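Local coordinates for protein BT_4661 (Bacteroides thetaiotaomicron, PDB 4AK2) that is a SusE-like cell-surface protein that binds heparin and heparan sulphate and probably holds these glycans for the heparin utilisation system of this gut bacterium, at residues A[207-212]-A[257-262]. Numbering follows the deposited sequence.
Sequences SYFENT and GKDPQA. With SGN (2-deoxy-6-O-sulfo-2-(sulfoamino)-alpha-D-glucopyranose), chain B.
At one end of the heparin-binding site of this ligand-binding domain, two surface loops meet where F209 lies flat against D259, one loop leading from helix 187-195 to strand 220-222, the other joining strands 241-254 and 268-276. The F209 ring and the D259 carboxylate stack with their planes 15° apart, and the CA of D259 sits over the ring as a CH-pi contact, 3.9 Å from the F209 centroid. On the opposite face CD2 of Y208 stands over the ring centre, which leaves the phenyl group clamped between its own neighbour and the other loop. F209 carries CG anti to its carbonyl carbon (chi1 -70°), which turns the ring to the D259 backbone; its CB lies 3.4 Å from D259 OD2. P260 comes in obliquely, its CD 3.5 Å from F209 CE2. With an alanine in place of F209, D259 CA and P260 CD would probably lose their apolar cover and a gap would open between the loops.

Each loop is also braced from within. Residues 208-211 form a type I beta turn, and S207 OG accepts from E210 N in an ST motif (3.0 Å). On the other side D259 OD1 accepts from Q261 N (3.0 Å), which lies above the carboxylate plane, closing an Asx turn. R203 ties the two together through salt bridges to both D259 and E210, and probably offsets the closeness of these acidic groups.

The Asx turn probably steadies the backbone at Q261, the residue that meets the glycan. Q261 runs out extended beyond CG, and its NE2 donates to the N-sulfate oxygen O1S of the bound SGN (2.8 Å, N-H...O angle 159°). E210 OE2 lies 4.1 Å from Q261 NE2, while R203, through its backbone N, hydrogen-bonds the same sugar residue.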
loop_
_atom_site.group_PDB
_atom_site.type_symbol
_atom_site.label_atom_id
_atom_site.label_comp_id
_atom_site.label_asym_id
_atom_site.label_seq_id
_atom_site.Cartn_x
_atom_site.Cartn_y
_atom_site.Cartn_z
ATOM N N SER A 207 9.297 9.457 10.151
ATOM C CA SER A 207 9.071 10.888 10.162
ATOM C C SER A 207 10.245 11.731 9.639
ATOM O O SER A 207 11.364 11.575 10.079
ATOM C CB SER A 207 8.728 11.351 11.606
ATOM O OG SER A 207 8.691 12.784 11.673
ATOM N N TYR A 208 9.936 12.628 8.709
ATOM C CA TYR A 208 10.888 13.651 8.302
ATOM C C TYR A 208 11.224 14.572 9.480
ATOM O O TYR A 208 12.392 14.863 9.759
ATOM C CB TYR A 208 10.306 14.477 7.154
ATOM C CG TYR A 208 11.155 15.710 6.848
ATOM C CD1 TYR A 208 12.196 15.651 5.937
ATOM C CD2 TYR A 208 10.898 16.935 7.492
ATOM C CE1 TYR A 208 12.979 16.765 5.686
ATOM C CE2 TYR A 208 11.681 18.060 7.246
ATOM C CZ TYR A 208 12.715 17.976 6.349
ATOM O OH TYR A 208 13.493 19.117 6.095
ATOM N N PHE A 209 10.194 15.075 10.143
ATOM C CA PHE A 209 10.402 16.090 11.180
ATOM C C PHE A 209 11.181 15.583 12.395
ATOM O O PHE A 209 11.868 16.382 13.050
ATOM C CB PHE A 209 9.064 16.740 11.551
ATOM C CG PHE A 209 8.557 17.610 10.444
ATOM C CD1 PHE A 209 9.064 18.890 10.278
ATOM C CD2 PHE A 209 7.638 17.113 9.507
ATOM C CE1 PHE A 209 8.656 19.652 9.187
ATOM C CE2 PHE A 209 7.232 17.875 8.423
ATOM C CZ PHE A 209 7.723 19.154 8.282
ATOM N N GLU A 210 11.175 14.268 12.606
ATOM C CA GLU A 210 11.923 13.656 13.716
ATOM C C GLU A 210 13.312 13.171 13.319
ATOM O O GLU A 210 14.031 12.632 14.158
ATOM C CB GLU A 210 11.113 12.508 14.343
ATOM C CG GLU A 210 9.745 12.942 14.793
ATOM C CD GLU A 210 9.769 13.695 16.104
ATOM O OE1 GLU A 210 10.745 13.609 16.855
ATOM O OE2 GLU A 210 8.804 14.415 16.354
ATOM N N ASN A 211 13.695 13.366 12.038
ATOM C CA ASN A 211 14.954 12.857 11.498
ATOM C C ASN A 211 15.662 13.877 10.615
ATOM O O ASN A 211 16.448 13.470 9.769
ATOM C CB ASN A 211 14.728 11.557 10.734
ATOM C CG ASN A 211 14.359 10.406 11.652
ATOM O OD1 ASN A 211 15.219 9.864 12.346
ATOM N ND2 ASN A 211 13.080 10.028 11.652
ATOM N N THR A 212 15.415 15.175 10.821
ATOM C CA THR A 212 15.864 16.172 9.876
ATOM C C THR A 212 17.373 16.153 9.706
ATOM O O THR A 212 17.843 16.474 8.627
ATOM C CB THR A 212 15.443 17.577 10.276
ATOM O OG1 THR A 212 15.970 17.880 11.570
ATOM C CG2 THR A 212 13.926 17.734 10.323
ATOM N N GLY A 257 3.236 25.784 6.374
ATOM C CA GLY A 257 4.702 25.699 6.504
ATOM C C GLY A 257 5.232 25.107 7.801
ATOM O O GLY A 257 6.417 25.241 8.103
ATOM N N LYS A 258 4.365 24.414 8.553
ATOM C CA LYS A 258 4.708 23.915 9.879
ATOM C C LYS A 258 4.696 22.383 9.916
ATOM O O LYS A 258 3.978 21.748 9.139
ATOM C CB LYS A 258 3.703 24.451 10.949
ATOM C CG LYS A 258 3.639 25.971 11.021
ATOM C CD LYS A 258 5.028 26.542 11.225
ATOM N N ASP A 259 5.432 21.812 10.884
ATOM C CA ASP A 259 5.358 20.382 11.197
ATOM C C ASP A 259 3.886 20.021 11.448
ATOM O O ASP A 259 3.241 20.619 12.308
ATOM C CB ASP A 259 6.217 20.122 12.440
ATOM C CG ASP A 259 6.212 18.687 12.899
ATOM O OD1 ASP A 259 5.346 17.886 12.485
ATOM O OD2 ASP A 259 7.075 18.374 13.742
ATOM N N PRO A 260 3.350 19.034 10.713
ATOM C CA PRO A 260 1.914 18.724 10.802
ATOM C C PRO A 260 1.535 17.705 11.876
ATOM O O PRO A 260 0.435 17.125 11.834
ATOM C CB PRO A 260 1.627 18.163 9.396
ATOM C CG PRO A 260 2.893 17.406 9.064
ATOM C CD PRO A 260 4.003 18.303 9.615
ATOM N N GLN A 261 2.418 17.522 12.862
ATOM C CA GLN A 261 2.211 16.557 13.930
ATOM C C GLN A 261 0.815 16.605 14.526
ATOM O O GLN A 261 0.210 15.549 14.765
ATOM C CB GLN A 261 3.248 16.767 15.040
ATOM C CG GLN A 261 3.315 15.649 16.066
ATOM C CD GLN A 261 4.375 15.900 17.133
ATOM O OE1 GLN A 261 4.709 17.059 17.469
ATOM N NE2 GLN A 261 4.940 14.806 17.655
ATOM N N ALA A 262 0.338 17.823 14.787
ATOM C CA ALA A 262 -0.899 18.057 15.558
ATOM C C ALA A 262 -2.074 18.412 14.620
ATOM O O ALA A 262 -3.089 18.942 15.041
ATOM C CB ALA A 262 -0.693 19.103 16.674
HETATM C C1 SGN B . 3.498 9.173 20.742
HETATM C C2 SGN B . 2.481 9.591 19.677
HETATM C C3 SGN B . 1.084 9.598 20.309
HETATM C C4 SGN B . 0.788 8.269 20.980
HETATM C C5 SGN B . 1.861 7.907 22.012
HETATM C C6 SGN B . 1.653 6.470 22.503
HETATM N N2 SGN B . 2.859 10.886 19.123
HETATM O O1 SGN B . 3.639 10.190 21.730
HETATM O O3 SGN B . 0.149 9.831 19.255
HETATM O O4 SGN B . -0.410 8.397 21.765
HETATM O O5 SGN B . 3.114 7.929 21.328
HETATM O O6 SGN B . 2.617 6.150 23.490
HETATM S S1 SGN B . 3.976 11.067 18.001
HETATM O O1S SGN B . 3.726 12.327 17.338
HETATM O O2S SGN B . 5.315 11.001 18.526
HETATM O O3S SGN B . 3.777 9.876 17.007
HETATM S S2 SGN B . 2.720 4.707 24.016
HETATM O O4S SGN B . 1.513 4.389 24.777
HETATM O O5S SGN B . 4.025 4.705 25.012
HETATM O O6S SGN B . 3.003 3.829 22.871
#